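PDB 1I4U: crustacyanin-C1 subunit, which binds the carotenoid astaxanthin, the pigment that gives the lobster carapace its blue colour, as a subunit of crustacyanin. Local coordinates for residues I3-V15 against Y119-F132. Numbering follows the deposited sequence.
Sequences IPDFVVPGKCASV and YSCIDYNFGYHSDF
Strand 7-9 lies against strand 128-132 in antiparallel sense, their short axes at 135°, and adds an N-terminal edge strand to the beta hairpin 119-132 of the lipocalin barrel. V8 and H129 form a hydrogen-bonded pair, V8 N to H129 O at 2.8 Å and H129 N back to V8 O. Two residues on, G10 N donates to G127 O at the hairpin turn. The chain then swings across the hairpin to its other strand, where C12 SG joins C121 SG in a disulfide, 2.0 Å. D123 secures the same crossing: its OD1 takes C12 N on the syn side at 2.8 Å.

H129 sits at the centre. With CG between backbone N and carbonyl carbon (chi1 62°), its imidazole is inserted between V8 and the K11-C12 backbone, and ND1 donates to G10 O at 2.7 Å, in the ring plane but from above the G10 carbonyl plane. V8 CB makes a CH-pi contact over one ring face, while K11 O and C12 N lie over the opposite face. A leucine here would probably leave G10 O without its side-chain donor and the bend between V8 and C12 less firmly fixed.

P9 CA packs over one face of the Y128 ring, 4.0 Å from its centroid, and I3 CD1 meets CE2 of that ring obliquely. V7 CG1, anti to its own N, fits among Y124, F126 and Y128. In the second subunit, P44 packs against Y124 and F126, bringing the hairpin turn into the dimer interface. F6 and F132 pack obliquely, planes at 45°, and S130 OG, at the F6 ring edge, donates to F6 O at 2.7 Å from above the carbonyl plane.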
loop_
_atom_site.group_PDB
_atom_site.type_symbol
_atom_site.label_atom_id
_atom_site.label_comp_id
_atom_site.label_asym_id
_atom_site.label_seq_id
_atom_site.Cartn_x
_atom_site.Cartn_y
_atom_site.Cartn_z
ATOM N N ILE A 3 6.743 -20.519 2.686
ATOM C CA ILE A 3 6.213 -19.162 2.752
ATOM C C ILE A 3 5.264 -18.955 1.607
ATOM O O ILE A 3 5.340 -19.822 0.703
ATOM C CB ILE A 3 7.354 -18.139 2.687
ATOM C CG1 ILE A 3 8.027 -18.122 1.325
ATOM C CG2 ILE A 3 8.367 -18.350 3.809
ATOM C CD1 ILE A 3 9.079 -17.027 1.223
ATOM N N PRO A 4 4.441 -17.908 1.592
ATOM C CA PRO A 4 3.489 -17.770 0.480
ATOM C C PRO A 4 4.228 -17.680 -0.858
ATOM O O PRO A 4 5.338 -17.134 -0.987
ATOM C CB PRO A 4 2.723 -16.483 0.784
ATOM C CG PRO A 4 2.972 -16.249 2.238
ATOM C CD PRO A 4 4.334 -16.829 2.569
ATOM N N ASP A 5 3.585 -18.216 -1.883
ATOM C CA ASP A 5 4.225 -18.234 -3.213
ATOM C C ASP A 5 4.286 -16.865 -3.856
ATOM O O ASP A 5 4.880 -16.701 -4.935
ATOM C CB ASP A 5 3.467 -19.242 -4.095
ATOM C CG ASP A 5 2.001 -18.987 -4.270
ATOM O OD1 ASP A 5 1.464 -17.882 -4.093
ATOM O OD2 ASP A 5 1.291 -19.953 -4.587
ATOM N N PHE A 6 3.730 -15.837 -3.251
ATOM C CA PHE A 6 3.882 -14.462 -3.738
ATOM C C PHE A 6 4.939 -13.699 -2.937
ATOM O O PHE A 6 5.079 -12.472 -3.166
ATOM C CB PHE A 6 2.542 -13.747 -3.818
ATOM C CG PHE A 6 1.793 -13.698 -2.495
ATOM C CD1 PHE A 6 2.092 -12.757 -1.527
ATOM C CD2 PHE A 6 0.808 -14.631 -2.228
ATOM C CE1 PHE A 6 1.461 -12.711 -0.305
ATOM C CE2 PHE A 6 0.151 -14.599 -0.995
ATOM C CZ PHE A 6 0.482 -13.653 -0.041
ATOM N N VAL A 7 5.653 -14.360 -2.048
ATOM C CA VAL A 7 6.798 -13.757 -1.383
ATOM C C VAL A 7 8.048 -14.430 -1.952
ATOM O O VAL A 7 8.303 -15.598 -1.717
ATOM C CB VAL A 7 6.711 -13.909 0.140
ATOM C CG1 VAL A 7 7.913 -13.281 0.814
ATOM C CG2 VAL A 7 5.418 -13.280 0.664
ATOM N N VAL A 8 8.847 -13.705 -2.725
ATOM C CA VAL A 8 9.833 -14.272 -3.619
ATOM C C VAL A 8 11.208 -13.753 -3.280
ATOM O O VAL A 8 11.360 -12.522 -3.109
ATOM C CB VAL A 8 9.486 -13.919 -5.097
ATOM C CG1 VAL A 8 10.516 -14.476 -6.083
ATOM C CG2 VAL A 8 8.079 -14.379 -5.438
ATOM N N PRO A 9 12.249 -14.567 -3.188
ATOM C CA PRO A 9 13.591 -14.000 -2.961
ATOM C C PRO A 9 13.981 -12.980 -4.020
ATOM O O PRO A 9 13.585 -13.084 -5.176
ATOM C CB PRO A 9 14.515 -15.208 -3.079
ATOM C CG PRO A 9 13.610 -16.336 -2.653
ATOM C CD PRO A 9 12.264 -16.043 -3.267
ATOM N N GLY A 10 14.820 -12.045 -3.529
ATOM C CA GLY A 10 15.452 -11.023 -4.309
ATOM C C GLY A 10 14.594 -9.771 -4.403
ATOM O O GLY A 10 13.567 -9.657 -3.762
ATOM N N LYS A 11 15.045 -8.825 -5.190
ATOM C CA LYS A 11 14.396 -7.548 -5.381
ATOM C C LYS A 11 13.436 -7.532 -6.565
ATOM O O LYS A 11 13.503 -8.347 -7.482
ATOM C CB LYS A 11 15.442 -6.444 -5.558
ATOM C CG LYS A 11 15.475 -5.766 -6.908
ATOM C CD LYS A 11 16.243 -6.542 -7.973
ATOM C CE LYS A 11 16.398 -5.806 -9.294
ATOM N NZ LYS A 11 17.754 -6.014 -9.899
ATOM N N CYS A 12 12.555 -6.532 -6.508
ATOM C CA CYS A 12 11.686 -6.291 -7.664
ATOM C C CYS A 12 12.506 -6.065 -8.925
ATOM O O CYS A 12 13.551 -5.399 -8.955
ATOM C CB CYS A 12 10.806 -5.084 -7.364
ATOM S SG CYS A 12 9.481 -5.305 -6.123
ATOM N N ALA A 13 12.040 -6.620 -10.035
ATOM C CA ALA A 13 12.633 -6.536 -11.370
ATOM C C ALA A 13 12.647 -5.105 -11.877
ATOM O O ALA A 13 11.856 -4.288 -11.366
ATOM C CB ALA A 13 11.869 -7.412 -12.366
ATOM N N SER A 14 13.528 -4.870 -12.837
ATOM C CA SER A 14 13.718 -3.601 -13.499
ATOM C C SER A 14 12.458 -3.018 -14.122
ATOM O O SER A 14 12.009 -1.945 -13.686
ATOM C CB SER A 14 14.784 -3.715 -14.610
ATOM O OG SER A 14 14.774 -2.531 -15.376
ATOM N N VAL A 15 11.901 -3.710 -15.104
ATOM C CA VAL A 15 10.723 -3.148 -15.744
ATOM C C VAL A 15 10.916 -1.688 -16.223
ATOM O O VAL A 15 10.925 -0.793 -15.348
ATOM C CB VAL A 15 9.493 -3.104 -14.810
ATOM C CG1 VAL A 15 8.435 -2.256 -15.504
ATOM C CG2 VAL A 15 8.998 -4.495 -14.475
ATOM N N TYR A 119 1.074 -5.188 -13.611
ATOM C CA TYR A 119 2.077 -5.657 -12.671
ATOM C C TYR A 119 2.270 -4.687 -11.511
ATOM O O TYR A 119 2.360 -3.471 -11.728
ATOM C CB TYR A 119 3.401 -5.815 -13.424
ATOM C CG TYR A 119 4.541 -6.386 -12.600
ATOM C CD1 TYR A 119 4.468 -7.678 -12.126
ATOM C CD2 TYR A 119 5.669 -5.649 -12.276
ATOM C CE1 TYR A 119 5.458 -8.272 -11.357
ATOM C CE2 TYR A 119 6.681 -6.225 -11.522
ATOM C CZ TYR A 119 6.572 -7.526 -11.066
ATOM O OH TYR A 119 7.602 -8.062 -10.319
ATOM N N SER A 120 2.382 -5.202 -10.299
ATOM C CA SER A 120 2.696 -4.446 -9.108
ATOM C C SER A 120 3.771 -5.201 -8.320
ATOM O O SER A 120 3.704 -6.430 -8.259
ATOM C CB SER A 120 1.465 -4.310 -8.223
ATOM O OG SER A 120 1.695 -3.463 -7.133
ATOM N N CYS A 121 4.714 -4.494 -7.735
ATOM C CA CYS A 121 5.761 -5.171 -6.948
ATOM C C CYS A 121 6.129 -4.301 -5.757
ATOM O O CYS A 121 6.100 -3.071 -5.855
ATOM C CB CYS A 121 6.991 -5.444 -7.821
ATOM S SG CYS A 121 8.214 -6.545 -7.108
ATOM N N ILE A 122 6.435 -4.956 -4.654
ATOM C CA ILE A 122 6.908 -4.304 -3.436
ATOM C C ILE A 122 8.146 -4.999 -2.938
ATOM O O ILE A 122 8.102 -6.232 -2.813
ATOM C CB ILE A 122 5.804 -4.266 -2.376
ATOM C CG1 ILE A 122 6.137 -3.576 -1.063
ATOM C CG2 ILE A 122 5.274 -5.638 -2.023
ATOM C CD1 ILE A 122 6.454 -2.091 -1.170
ATOM N N ASP A 123 9.181 -4.218 -2.610
ATOM C CA ASP A 123 10.329 -4.758 -1.915
ATOM C C ASP A 123 10.166 -4.727 -0.403
ATOM O O ASP A 123 9.726 -3.756 0.201
ATOM C CB ASP A 123 11.558 -3.930 -2.268
ATOM C CG ASP A 123 12.032 -4.218 -3.673
ATOM O OD1 ASP A 123 12.382 -5.358 -3.951
ATOM O OD2 ASP A 123 12.035 -3.264 -4.446
ATOM N N TYR A 124 10.569 -5.794 0.247
ATOM C CA TYR A 124 10.585 -5.875 1.690
ATOM C C TYR A 124 12.006 -5.572 2.200
ATOM O O TYR A 124 12.955 -5.484 1.416
ATOM C CB TYR A 124 10.158 -7.256 2.198
ATOM C CG TYR A 124 8.763 -7.663 1.783
ATOM C CD1 TYR A 124 7.672 -6.925 2.210
ATOM C CD2 TYR A 124 8.546 -8.771 0.960
ATOM C CE1 TYR A 124 6.399 -7.306 1.819
ATOM C CE2 TYR A 124 7.271 -9.132 0.591
ATOM C CZ TYR A 124 6.189 -8.391 1.020
ATOM O OH TYR A 124 4.901 -8.756 0.666
ATOM N N ASN A 125 12.129 -5.433 3.514
ATOM C CA ASN A 125 13.392 -5.139 4.158
ATOM C C ASN A 125 14.215 -6.402 4.440
ATOM O O ASN A 125 15.336 -6.278 4.962
ATOM C CB ASN A 125 13.199 -4.349 5.426
ATOM C CG ASN A 125 12.323 -5.030 6.458
ATOM O OD1 ASN A 125 12.158 -6.245 6.420
ATOM N ND2 ASN A 125 11.840 -4.243 7.401
ATOM N N PHE A 126 13.742 -7.589 4.096
ATOM C CA PHE A 126 14.438 -8.829 4.385
ATOM C C PHE A 126 14.827 -9.626 3.145
ATOM O O PHE A 126 14.963 -10.867 3.228
ATOM C CB PHE A 126 13.614 -9.683 5.358
ATOM C CG PHE A 126 12.214 -10.041 4.871
ATOM C CD1 PHE A 126 12.037 -11.203 4.123
ATOM C CD2 PHE A 126 11.091 -9.275 5.114
ATOM C CE1 PHE A 126 10.804 -11.584 3.645
ATOM C CE2 PHE A 126 9.840 -9.658 4.636
ATOM C CZ PHE A 126 9.698 -10.801 3.894
ATOM N N GLY A 127 15.064 -8.924 1.991
ATOM C CA GLY A 127 15.681 -9.623 0.881
ATOM C C GLY A 127 14.722 -10.394 -0.024
ATOM O O GLY A 127 15.147 -11.290 -0.796
ATOM N N TYR A 128 13.450 -10.047 0.060
ATOM C CA TYR A 128 12.386 -10.610 -0.733
ATOM C C TYR A 128 11.538 -9.494 -1.292
ATOM O O TYR A 128 11.650 -8.353 -0.851
ATOM C CB TYR A 128 11.461 -11.487 0.097
ATOM C CG TYR A 128 12.005 -12.837 0.519
ATOM C CD1 TYR A 128 13.040 -12.949 1.431
ATOM C CD2 TYR A 128 11.476 -14.016 0.002
ATOM C CE1 TYR A 128 13.545 -14.177 1.817
ATOM C CE2 TYR A 128 11.978 -15.236 0.394
ATOM C CZ TYR A 128 12.996 -15.328 1.293
ATOM O OH TYR A 128 13.529 -16.554 1.709
ATOM N N HIS A 129 10.682 -9.855 -2.256
ATOM C CA HIS A 129 9.655 -8.956 -2.775
ATOM C C HIS A 129 8.359 -9.717 -2.922
ATOM O O HIS A 129 8.369 -10.942 -2.894
ATOM C CB HIS A 129 10.067 -8.397 -4.137
ATOM C CG HIS A 129 10.247 -9.407 -5.226
ATOM N ND1 HIS A 129 11.397 -10.199 -5.270
ATOM C CD2 HIS A 129 9.518 -9.789 -6.313
ATOM C CE1 HIS A 129 11.309 -10.994 -6.329
ATOM N NE2 HIS A 129 10.166 -10.774 -6.999
ATOM N N SER A 130 7.290 -8.991 -3.077
ATOM C CA SER A 130 6.037 -9.577 -3.447
ATOM C C SER A 130 5.581 -8.889 -4.723
ATOM O O SER A 130 5.600 -7.686 -4.847
ATOM C CB SER A 130 4.931 -9.441 -2.421
ATOM O OG SER A 130 5.034 -10.437 -1.391
ATOM N N ASP A 131 5.152 -9.708 -5.661
ATOM C CA ASP A 131 4.532 -9.111 -6.851
ATOM C C ASP A 131 3.198 -9.787 -7.149
ATOM O O ASP A 131 2.836 -10.843 -6.667
ATOM C CB ASP A 131 5.454 -9.141 -8.025
ATOM C CG ASP A 131 5.967 -10.486 -8.466
ATOM O OD1 ASP A 131 5.312 -11.477 -8.134
ATOM O OD2 ASP A 131 7.031 -10.450 -9.093
ATOM N N PHE A 132 2.446 -9.001 -7.896
ATOM C CA PHE A 132 1.030 -9.221 -8.145
ATOM C C PHE A 132 0.801 -8.884 -9.623
ATOM O O PHE A 132 1.047 -7.755 -10.024
ATOM C CB PHE A 132 0.114 -8.374 -7.222
ATOM C CG PHE A 132 0.448 -8.688 -5.765
ATOM C CD1 PHE A 132 0.027 -9.861 -5.191
ATOM C CD2 PHE A 132 1.236 -7.855 -5.024
ATOM C CE1 PHE A 132 0.419 -10.183 -3.889
ATOM C CE2 PHE A 132 1.631 -8.129 -3.718
ATOM C CZ PHE A 132 1.231 -9.336 -3.173
#